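Local coordinates for protein periplasmic beta-glucosidase (Pseudomonas aeruginosa, PDB 6R5T) that probably hydrolyses terminal, non-reducing beta-D-glucosyl residues with release of beta-D-glucose, as a periplasmic member of glycoside hydrolase family 3, at residues A[20-28]-A[40-51]; A[10-18]-A[67-75]. The protein carries 1 engineered substitution. All coordinates share one frame; numbering follows the deposited sequence.

Contact 1: residues A[20-28]-A[40-51]; sequences IGQLRLVSV and DIRAGKVGAIFN. With GAL (beta-D-galactopyranose), chain C.
Ser27 and Phe50 pack closely beside two neighbouring parallel strands, 24-26 and 48-50. Ser27 CB sits over the centre of the Phe50 ring, 3.7 Å from its centroid, a CH-pi contact. Phe50 CG lies between its backbone N and carbonyl carbon (chi1 66°), which brings the ring against Val26 and Ser27. Leu25 CD1 meets the edge of the same ring and also touches Ala48 CB. On the other face of the sheet Val26 CG2 lies against Ile49 CD1 and Val46 CG1. The strands are joined by Val26 N to Ala48 O and by Phe50 N to Val26 O (3.0 Å). Arg24 O takes two donors, Gly47 N at 2.8 Å and Ala48 N at 3.1 Å.

Waters enter at the polar margins. Arg24, its chain extended, makes a firm salt bridge there, with Arg24 NH1 2.8 Å from Asp40 OD2. NH1 comes to Asp40 OD2 from above the carboxylate plane; the guanidinium and carboxylate planes are 59° apart. A water also bonds Asp40 OD2, and Arg24 has a second acidic partner, Asp290, at its NE. Elsewhere a water links Gln22 NE2 to Gly44 O, while Gln22 OE1 is held by Lys321.

Beyond strand 48-50, Asn51 ND2 donates to O3 of the bound galactose at 2.9 Å. Strand 24-26, helix 34-42 and strand 48-50 form a beta-alpha-beta unit of the TIM-barrel-type domain, with sugar bound at the C-terminal side of the strands.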
loop_
_atom_site.group_PDB
_atom_site.type_symbol
_atom_site.label_atom_id
_atom_site.label_comp_id
_atom_site.label_asym_id
_atom_site.label_seq_id
_atom_site.Cartn_x
_atom_site.Cartn_y
_atom_site.Cartn_z
ATOM N N ILE A 20 -13.797 4.576 -39.789
ATOM C CA ILE A 20 -12.637 4.093 -38.996
ATOM C C ILE A 20 -11.530 5.142 -39.006
ATOM O O ILE A 20 -10.860 5.309 -37.940
ATOM C CB ILE A 20 -12.177 2.739 -39.527
ATOM C CG1 ILE A 20 -13.270 1.702 -39.265
ATOM C CG2 ILE A 20 -10.817 2.377 -38.915
ATOM C CD1 ILE A 20 -13.081 0.400 -40.018
ATOM N N GLY A 21 -11.344 5.888 -40.101
ATOM C CA GLY A 21 -10.333 6.964 -40.122
ATOM C C GLY A 21 -10.568 7.996 -39.025
ATOM O O GLY A 21 -9.621 8.555 -38.486
ATOM N N GLN A 22 -11.814 8.286 -38.721
ATOM C CA GLN A 22 -12.188 9.277 -37.684
ATOM C C GLN A 22 -11.668 8.853 -36.309
ATOM O O GLN A 22 -11.465 9.762 -35.469
ATOM C CB GLN A 22 -13.683 9.487 -37.622
ATOM C CG GLN A 22 -14.162 10.276 -38.864
ATOM C CD GLN A 22 -13.509 11.629 -38.919
ATOM O OE1 GLN A 22 -13.703 12.439 -38.004
ATOM N NE2 GLN A 22 -12.701 11.872 -39.947
ATOM N N LEU A 23 -11.427 7.568 -36.116
ATOM C CA LEU A 23 -11.079 7.044 -34.769
ATOM C C LEU A 23 -9.574 7.147 -34.547
ATOM O O LEU A 23 -9.113 6.824 -33.429
ATOM C CB LEU A 23 -11.561 5.604 -34.635
ATOM C CG LEU A 23 -13.017 5.350 -35.049
ATOM C CD1 LEU A 23 -13.364 3.917 -34.784
ATOM C CD2 LEU A 23 -13.982 6.319 -34.358
ATOM N N ARG A 24 -8.820 7.607 -35.532
ATOM C CA ARG A 24 -7.353 7.560 -35.459
ATOM C C ARG A 24 -6.819 8.881 -34.949
ATOM O O ARG A 24 -7.055 9.928 -35.583
ATOM C CB ARG A 24 -6.797 7.260 -36.842
ATOM C CG ARG A 24 -5.315 7.019 -36.834
ATOM C CD ARG A 24 -4.883 6.514 -38.186
ATOM N NE ARG A 24 -3.450 6.359 -38.277
ATOM C CZ ARG A 24 -2.704 6.693 -39.319
ATOM N NH1 ARG A 24 -3.267 7.228 -40.383
ATOM N NH2 ARG A 24 -1.392 6.502 -39.298
ATOM N N LEU A 25 -6.141 8.830 -33.785
ATOM C CA LEU A 25 -5.515 10.002 -33.153
ATOM C C LEU A 25 -4.008 9.781 -33.158
ATOM O O LEU A 25 -3.556 8.796 -32.584
ATOM C CB LEU A 25 -6.056 10.100 -31.734
ATOM C CG LEU A 25 -5.340 11.059 -30.803
ATOM C CD1 LEU A 25 -5.448 12.468 -31.313
ATOM C CD2 LEU A 25 -5.958 10.957 -29.387
ATOM N N VAL A 26 -3.268 10.664 -33.806
ATOM C CA VAL A 26 -1.815 10.443 -34.008
ATOM C C VAL A 26 -1.037 11.725 -33.765
ATOM O O VAL A 26 -1.594 12.807 -33.815
ATOM C CB VAL A 26 -1.518 9.900 -35.417
ATOM C CG1 VAL A 26 -1.984 8.483 -35.569
ATOM C CG2 VAL A 26 -2.137 10.786 -36.470
ATOM N N SER A 27 0.263 11.552 -33.541
ATOM C CA SER A 27 1.221 12.674 -33.402
ATOM C C SER A 27 2.315 12.484 -34.452
ATOM O O SER A 27 2.651 11.338 -34.756
ATOM C CB SER A 27 1.839 12.723 -32.038
ATOM O OG SER A 27 2.459 11.488 -31.728
ATOM N N VAL A 28 2.933 13.573 -34.851
ATOM C CA VAL A 28 4.160 13.519 -35.692
ATOM C C VAL A 28 5.269 12.918 -34.834
ATOM O O VAL A 28 5.466 13.360 -33.692
ATOM C CB VAL A 28 4.555 14.881 -36.231
ATOM C CG1 VAL A 28 5.838 14.785 -37.039
ATOM C CG2 VAL A 28 3.459 15.464 -37.059
ATOM N N ASP A 40 -1.907 10.783 -45.248
ATOM C CA ASP A 40 -3.034 10.069 -44.609
ATOM C C ASP A 40 -4.172 11.037 -44.354
ATOM O O ASP A 40 -5.340 10.627 -44.508
ATOM C CB ASP A 40 -2.606 9.347 -43.332
ATOM C CG ASP A 40 -1.936 8.007 -43.571
ATOM O OD1 ASP A 40 -1.789 7.603 -44.745
ATOM O OD2 ASP A 40 -1.549 7.373 -42.570
ATOM N N ILE A 41 -3.902 12.271 -43.959
ATOM C CA ILE A 41 -4.982 13.272 -43.766
ATOM C C ILE A 41 -5.696 13.490 -45.111
ATOM O O ILE A 41 -6.934 13.501 -45.131
ATOM C CB ILE A 41 -4.454 14.584 -43.195
ATOM C CG1 ILE A 41 -3.843 14.389 -41.799
ATOM C CG2 ILE A 41 -5.538 15.640 -43.245
ATOM C CD1 ILE A 41 -2.981 15.571 -41.381
ATOM N N ARG A 42 -4.939 13.613 -46.199
ATOM C CA ARG A 42 -5.543 13.892 -47.528
ATOM C C ARG A 42 -6.444 12.721 -47.902
ATOM O O ARG A 42 -7.406 12.951 -48.625
ATOM C CB ARG A 42 -4.457 14.118 -48.584
ATOM C CG ARG A 42 -3.664 15.414 -48.423
ATOM C CD ARG A 42 -2.781 15.718 -49.657
ATOM N NE ARG A 42 -1.680 14.781 -49.831
ATOM C CZ ARG A 42 -0.461 14.932 -49.299
ATOM N NH1 ARG A 42 -0.181 15.959 -48.518
ATOM N NH2 ARG A 42 0.470 14.021 -49.508
ATOM N N ALA A 43 -6.135 11.503 -47.444
ATOM C CA ALA A 43 -6.855 10.252 -47.758
ATOM C C ALA A 43 -8.064 10.037 -46.834
ATOM O O ALA A 43 -8.734 9.037 -46.991
ATOM C CB ALA A 43 -5.877 9.119 -47.659
ATOM N N GLY A 44 -8.312 10.909 -45.859
ATOM C CA GLY A 44 -9.423 10.727 -44.899
ATOM C C GLY A 44 -9.103 9.695 -43.816
ATOM O O GLY A 44 -10.037 9.194 -43.160
ATOM N N LYS A 45 -7.824 9.379 -43.588
ATOM C CA LYS A 45 -7.428 8.264 -42.707
ATOM C C LYS A 45 -6.996 8.772 -41.333
ATOM O O LYS A 45 -6.525 7.946 -40.570
ATOM C CB LYS A 45 -6.285 7.469 -43.332
ATOM C CG LYS A 45 -6.698 6.778 -44.621
ATOM C CD LYS A 45 -5.938 5.541 -44.950
ATOM C CE LYS A 45 -4.733 5.788 -45.818
ATOM N NZ LYS A 45 -4.306 4.540 -46.510
ATOM N N VAL A 46 -7.202 10.036 -41.028
ATOM C CA VAL A 46 -6.828 10.610 -39.692
ATOM C C VAL A 46 -8.015 11.347 -39.112
ATOM O O VAL A 46 -8.596 12.185 -39.788
ATOM C CB VAL A 46 -5.616 11.540 -39.814
ATOM C CG1 VAL A 46 -5.247 12.147 -38.456
ATOM C CG2 VAL A 46 -4.440 10.829 -40.441
ATOM N N GLY A 47 -8.302 11.152 -37.824
ATOM C CA GLY A 47 -9.412 11.838 -37.168
ATOM C C GLY A 47 -8.939 13.036 -36.364
ATOM O O GLY A 47 -9.641 14.041 -36.278
ATOM N N ALA A 48 -7.747 12.936 -35.753
ATOM C CA ALA A 48 -7.248 14.008 -34.897
ATOM C C ALA A 48 -5.766 13.862 -34.675
ATOM O O ALA A 48 -5.190 12.799 -34.910
ATOM C CB ALA A 48 -7.995 13.961 -33.582
ATOM N N ILE A 49 -5.191 14.970 -34.242
ATOM C CA ILE A 49 -3.743 15.107 -34.068
ATOM C C ILE A 49 -3.535 15.491 -32.615
ATOM O O ILE A 49 -4.324 16.281 -32.081
ATOM C CB ILE A 49 -3.221 16.182 -35.014
ATOM C CG1 ILE A 49 -3.484 15.817 -36.472
ATOM C CG2 ILE A 49 -1.745 16.465 -34.769
ATOM C CD1 ILE A 49 -2.747 14.641 -36.943
ATOM N N PHE A 50 -2.439 15.034 -32.043
ATOM C CA PHE A 50 -1.952 15.642 -30.779
ATOM C C PHE A 50 -0.483 16.020 -30.955
ATOM O O PHE A 50 0.212 15.439 -31.799
ATOM C CB PHE A 50 -2.197 14.729 -29.584
ATOM C CG PHE A 50 -1.452 13.425 -29.538
ATOM C CD1 PHE A 50 -1.845 12.360 -30.330
ATOM C CD2 PHE A 50 -0.351 13.251 -28.720
ATOM C CE1 PHE A 50 -1.212 11.144 -30.309
ATOM C CE2 PHE A 50 0.328 12.037 -28.730
ATOM C CZ PHE A 50 -0.105 10.984 -29.499
ATOM N N ASN A 51 -0.061 16.976 -30.125
ATOM C CA ASN A 51 1.341 17.456 -29.999
ATOM C C ASN A 51 1.767 18.333 -31.178
ATOM O O ASN A 51 2.962 18.641 -31.228
ATOM C CB ASN A 51 2.304 16.286 -29.805
ATOM C CG ASN A 51 2.314 15.713 -28.399
ATOM O OD1 ASN A 51 1.699 16.267 -27.501
ATOM N ND2 ASN A 51 2.953 14.565 -28.233
HETATM C C1 GAL C . 2.195 10.482 -24.106
HETATM C C2 GAL C . 2.232 11.934 -24.623
HETATM C C3 GAL C . 3.610 12.175 -25.250
HETATM C C4 GAL C . 4.686 11.900 -24.173
HETATM C C5 GAL C . 4.485 10.471 -23.632
HETATM C C6 GAL C . 5.422 10.172 -22.468
HETATM O O2 GAL C . 1.198 12.117 -25.577
HETATM O O3 GAL C . 3.668 13.557 -25.659
HETATM O O4 GAL C . 4.440 12.883 -23.139
HETATM O O5 GAL C . 3.138 10.279 -23.072
HETATM O O6 GAL C . 5.137 8.845 -21.959
HETATM O O HOH W 1 -12.471 9.924 -42.295
HETATM O O HOH W 2 -10.876 14.085 -39.852
HETATM O O HOH W 3 1.029 7.142 -41.697
HETATM O O HOH W 4 2.046 16.102 -33.649
#

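Contact 2: residues A[10-18]-A[67-75]; sequences LMARMSNAE and HSRLKIPLF
The guanidinium groups of Arg13 and Arg69 both have Leu70 CD2 on one face. Leu70 CD2 lies over the centre of the Arg13 group, 3.7 Å from Arg13 CZ. Over Arg69 it is offset toward the rim. The edge of Arg69 is turned to Glu18 and to the backbone carbonyl of Arg13.

Arg69 grips the Glu18 carboxylate side-on with two nitrogens. Arg69 NE reaches Glu18 OE1 at 2.8 Å, and Arg69 NH2 reaches Glu18 OE2 at 2.9 Å. Both bonds are nearly straight and use the syn lone pairs. The two planes are only 20° apart. The bend of the Arg69 chain at chi3 (81°) turns this edge to the acid. Arg69 NH2 also donates to Arg13 O at 2.7 Å, a more bent bond.

Glu18 is held from its own segment as well. Its OE2 accepts from Ser15 N on the anti side, and Glu18 N donates to Ser15 OG. This is a capping box at the start of helix 16-22. A water joins Glu18 OE1 to Leu70 N.

Beneath the salt bridge the contact is apolar. Leu70 CD1 presses on Met14 CG at 3.4 Å, tighter than usual for two carbons. Met14 and Ile72 reach toward each other tip to tip, with Met14 CE 3.7 Å from Ile72 CD1. Leu10 adds a looser touch to both Leu70 and Ile72. Met14 also packs on Cys314 of helix 307-323.

One carboxylate thus does two jobs, closing the helix start and tying it to the loop before strand 75-78. The paired bonds should fix the rotation of both flat groups. The negative charge of Glu18 probably also eases the closeness of Arg13 and Arg69, with Arg13 NH2 and Arg69 NH1 4.5 Å apart.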
loop_
_atom_site.group_PDB
_atom_site.type_symbol
_atom_site.label_atom_id
_atom_site.label_comp_id
_atom_site.label_asym_id
_atom_site.label_seq_id
_atom_site.Cartn_x
_atom_site.Cartn_y
_atom_site.Cartn_z
ATOM N N LEU A 10 -24.293 13.052 -42.279
ATOM C CA LEU A 10 -22.866 12.865 -42.615
ATOM C C LEU A 10 -22.496 11.384 -42.537
ATOM O O LEU A 10 -21.819 10.865 -43.466
ATOM C CB LEU A 10 -21.977 13.715 -41.710
ATOM C CG LEU A 10 -20.480 13.572 -41.960
ATOM C CD1 LEU A 10 -20.102 13.841 -43.400
ATOM C CD2 LEU A 10 -19.768 14.607 -41.111
ATOM N N MET A 11 -22.882 10.671 -41.475
ATOM C CA MET A 11 -22.501 9.242 -41.347
ATOM C C MET A 11 -23.130 8.373 -42.448
ATOM O O MET A 11 -22.501 7.407 -42.802
ATOM C CB MET A 11 -22.888 8.726 -39.963
ATOM C CG MET A 11 -21.916 9.310 -38.979
ATOM S SD MET A 11 -22.101 8.668 -37.339
ATOM C CE MET A 11 -21.656 6.945 -37.562
ATOM N N ALA A 12 -24.299 8.748 -42.959
ATOM C CA ALA A 12 -24.953 8.010 -44.071
ATOM C C ALA A 12 -24.104 8.139 -45.335
ATOM O O ALA A 12 -24.307 7.341 -46.252
ATOM C CB ALA A 12 -26.389 8.493 -44.302
ATOM N N ARG A 13 -23.201 9.105 -45.417
ATOM C CA ARG A 13 -22.342 9.302 -46.605
ATOM C C ARG A 13 -21.051 8.486 -46.495
ATOM O O ARG A 13 -20.277 8.412 -47.477
ATOM C CB ARG A 13 -21.983 10.781 -46.760
ATOM C CG ARG A 13 -23.159 11.743 -46.809
ATOM C CD ARG A 13 -22.707 13.182 -47.004
ATOM N NE ARG A 13 -22.048 13.262 -48.276
ATOM C CZ ARG A 13 -21.459 14.319 -48.803
ATOM N NH1 ARG A 13 -21.463 15.459 -48.147
ATOM N NH2 ARG A 13 -20.867 14.201 -49.979
ATOM N N MET A 14 -20.714 8.010 -45.286
ATOM C CA MET A 14 -19.339 7.549 -45.008
ATOM C C MET A 14 -19.211 6.049 -45.216
ATOM O O MET A 14 -20.037 5.278 -44.747
ATOM C CB MET A 14 -18.938 7.918 -43.570
ATOM C CG MET A 14 -18.829 9.394 -43.416
ATOM S SD MET A 14 -18.663 9.874 -41.646
ATOM C CE MET A 14 -16.949 9.391 -41.391
ATOM N N SER A 15 -18.126 5.664 -45.878
ATOM C CA SER A 15 -17.681 4.264 -45.949
ATOM C C SER A 15 -17.198 3.856 -44.562
ATOM O O SER A 15 -16.814 4.764 -43.760
ATOM C CB SER A 15 -16.572 4.032 -46.941
ATOM O OG SER A 15 -15.420 4.762 -46.604
ATOM N N ASN A 16 -17.074 2.569 -44.351
ATOM C CA ASN A 16 -16.424 2.123 -43.090
ATOM C C ASN A 16 -14.985 2.603 -43.026
ATOM O O ASN A 16 -14.521 2.975 -41.915
ATOM C CB ASN A 16 -16.534 0.623 -42.878
ATOM C CG ASN A 16 -17.815 0.256 -42.158
ATOM O OD1 ASN A 16 -18.634 1.105 -41.795
ATOM N ND2 ASN A 16 -17.992 -1.033 -41.960
ATOM N N ALA A 17 -14.265 2.675 -44.144
ATOM C CA ALA A 17 -12.895 3.207 -44.129
ATOM C C ALA A 17 -12.896 4.625 -43.555
ATOM O O ALA A 17 -11.973 5.013 -42.749
ATOM C CB ALA A 17 -12.334 3.132 -45.525
ATOM N N GLU A 18 -13.846 5.447 -44.014
ATOM C CA GLU A 18 -13.949 6.852 -43.574
ATOM C C GLU A 18 -14.341 6.907 -42.086
ATOM O O GLU A 18 -13.787 7.752 -41.350
ATOM C CB GLU A 18 -14.945 7.611 -44.460
ATOM C CG GLU A 18 -14.344 7.921 -45.829
ATOM C CD GLU A 18 -15.339 8.307 -46.925
ATOM O OE1 GLU A 18 -14.876 9.019 -47.831
ATOM O OE2 GLU A 18 -16.555 7.968 -46.839
ATOM N N HIS A 67 -8.264 18.109 -49.347
ATOM C CA HIS A 67 -7.955 17.151 -50.438
ATOM C C HIS A 67 -8.691 15.821 -50.259
ATOM O O HIS A 67 -8.617 14.988 -51.149
ATOM C CB HIS A 67 -6.452 16.899 -50.582
ATOM C CG HIS A 67 -5.687 18.118 -50.939
ATOM N ND1 HIS A 67 -5.778 18.728 -52.190
ATOM C CD2 HIS A 67 -4.837 18.871 -50.207
ATOM C CE1 HIS A 67 -4.994 19.787 -52.205
ATOM N NE2 HIS A 67 -4.399 19.896 -51.004
ATOM N N SER A 68 -9.371 15.590 -49.136
ATOM C CA SER A 68 -10.082 14.306 -48.908
ATOM C C SER A 68 -11.448 14.388 -49.575
ATOM O O SER A 68 -11.893 15.499 -49.940
ATOM C CB SER A 68 -10.214 13.978 -47.415
ATOM O OG SER A 68 -10.975 14.951 -46.753
ATOM N N ARG A 69 -12.138 13.276 -49.634
ATOM C CA ARG A 69 -13.479 13.249 -50.284
ATOM C C ARG A 69 -14.487 14.050 -49.473
ATOM O O ARG A 69 -15.166 14.913 -50.039
ATOM C CB ARG A 69 -13.905 11.814 -50.487
ATOM C CG ARG A 69 -15.191 11.694 -51.285
ATOM C CD ARG A 69 -15.635 10.252 -51.358
ATOM N NE ARG A 69 -16.339 9.814 -50.143
ATOM C CZ ARG A 69 -17.655 9.861 -49.956
ATOM N NH1 ARG A 69 -18.446 10.467 -50.841
ATOM N NH2 ARG A 69 -18.165 9.366 -48.843
ATOM N N LEU A 70 -14.599 13.787 -48.160
ATOM C CA LEU A 70 -15.630 14.465 -47.324
ATOM C C LEU A 70 -15.142 15.726 -46.600
ATOM O O LEU A 70 -16.004 16.457 -46.108
ATOM C CB LEU A 70 -16.202 13.455 -46.323
ATOM C CG LEU A 70 -17.029 12.331 -46.943
ATOM C CD1 LEU A 70 -17.454 11.316 -45.897
ATOM C CD2 LEU A 70 -18.246 12.899 -47.650
ATOM N N LYS A 71 -13.845 15.973 -46.552
ATOM C CA LYS A 71 -13.256 17.203 -45.982
ATOM C C LYS A 71 -13.673 17.337 -44.510
ATOM O O LYS A 71 -13.971 18.438 -44.082
ATOM C CB LYS A 71 -13.668 18.422 -46.825
ATOM C CG LYS A 71 -13.267 18.214 -48.296
ATOM C CD LYS A 71 -13.792 19.192 -49.286
ATOM C CE LYS A 71 -13.365 18.830 -50.699
ATOM N NZ LYS A 71 -14.038 17.598 -51.158
ATOM N N ILE A 72 -13.700 16.234 -43.769
ATOM C CA ILE A 72 -14.054 16.299 -42.321
ATOM C C ILE A 72 -12.849 16.907 -41.613
ATOM O O ILE A 72 -11.748 16.370 -41.702
ATOM C CB ILE A 72 -14.417 14.903 -41.777
ATOM C CG1 ILE A 72 -15.671 14.336 -42.462
ATOM C CG2 ILE A 72 -14.593 14.975 -40.275
ATOM C CD1 ILE A 72 -15.950 12.921 -42.134
ATOM N N PRO A 73 -13.040 18.017 -40.867
ATOM C CA PRO A 73 -11.921 18.688 -40.218
ATOM C C PRO A 73 -11.318 17.850 -39.077
ATOM O O PRO A 73 -12.012 17.012 -38.489
ATOM C CB PRO A 73 -12.506 19.934 -39.609
ATOM C CG PRO A 73 -13.916 19.565 -39.365
ATOM C CD PRO A 73 -14.305 18.688 -40.559
ATOM N N LEU A 74 -10.037 18.065 -38.868
ATOM C CA LEU A 74 -9.334 17.481 -37.698
ATOM C C LEU A 74 -9.722 18.288 -36.479
ATOM O O LEU A 74 -10.061 19.473 -36.601
ATOM C CB LEU A 74 -7.825 17.614 -37.928
ATOM C CG LEU A 74 -7.310 16.851 -39.131
ATOM C CD1 LEU A 74 -5.953 17.385 -39.513
ATOM C CD2 LEU A 74 -7.256 15.365 -38.856
ATOM N N PHE A 75 -9.570 17.658 -35.314
ATOM C CA PHE A 75 -9.277 18.452 -34.100
ATOM C C PHE A 75 -7.824 18.214 -33.676
ATOM O O PHE A 75 -7.206 17.189 -34.012
ATOM C CB PHE A 75 -10.307 18.225 -32.991
ATOM C CG PHE A 75 -10.228 16.919 -32.257
ATOM C CD1 PHE A 75 -9.251 16.676 -31.312
ATOM C CD2 PHE A 75 -11.199 15.953 -32.431
ATOM C CE1 PHE A 75 -9.238 15.483 -30.593
ATOM C CE2 PHE A 75 -11.180 14.754 -31.741
ATOM C CZ PHE A 75 -10.195 14.515 -30.816
HETATM O O HOH W 5 -13.278 11.403 -46.965
#

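How the contacts relate
The centres of contacts 1 and 2 lie about 11 Å apart, on the same side of the chain's centre. Both use helix 16-22, contact 2 its start and contact 1 its end. Along the chain contact 1 is nested inside the loop that contact 2 closes. They meet directly: Ile49 N lies 3.0 Å from Phe75 O, a probable hydrogen bond between neighbouring strands 48-50 and 75-78. Gln22 also packs on Ile72. Strands 24-26, 48-50 and 75-78 are adjacent in the parallel sheet. Contact 1 runs along two of them to the sugar pocket, while contact 2 ties the N-terminal helices to the loop feeding the third, away from that pocket.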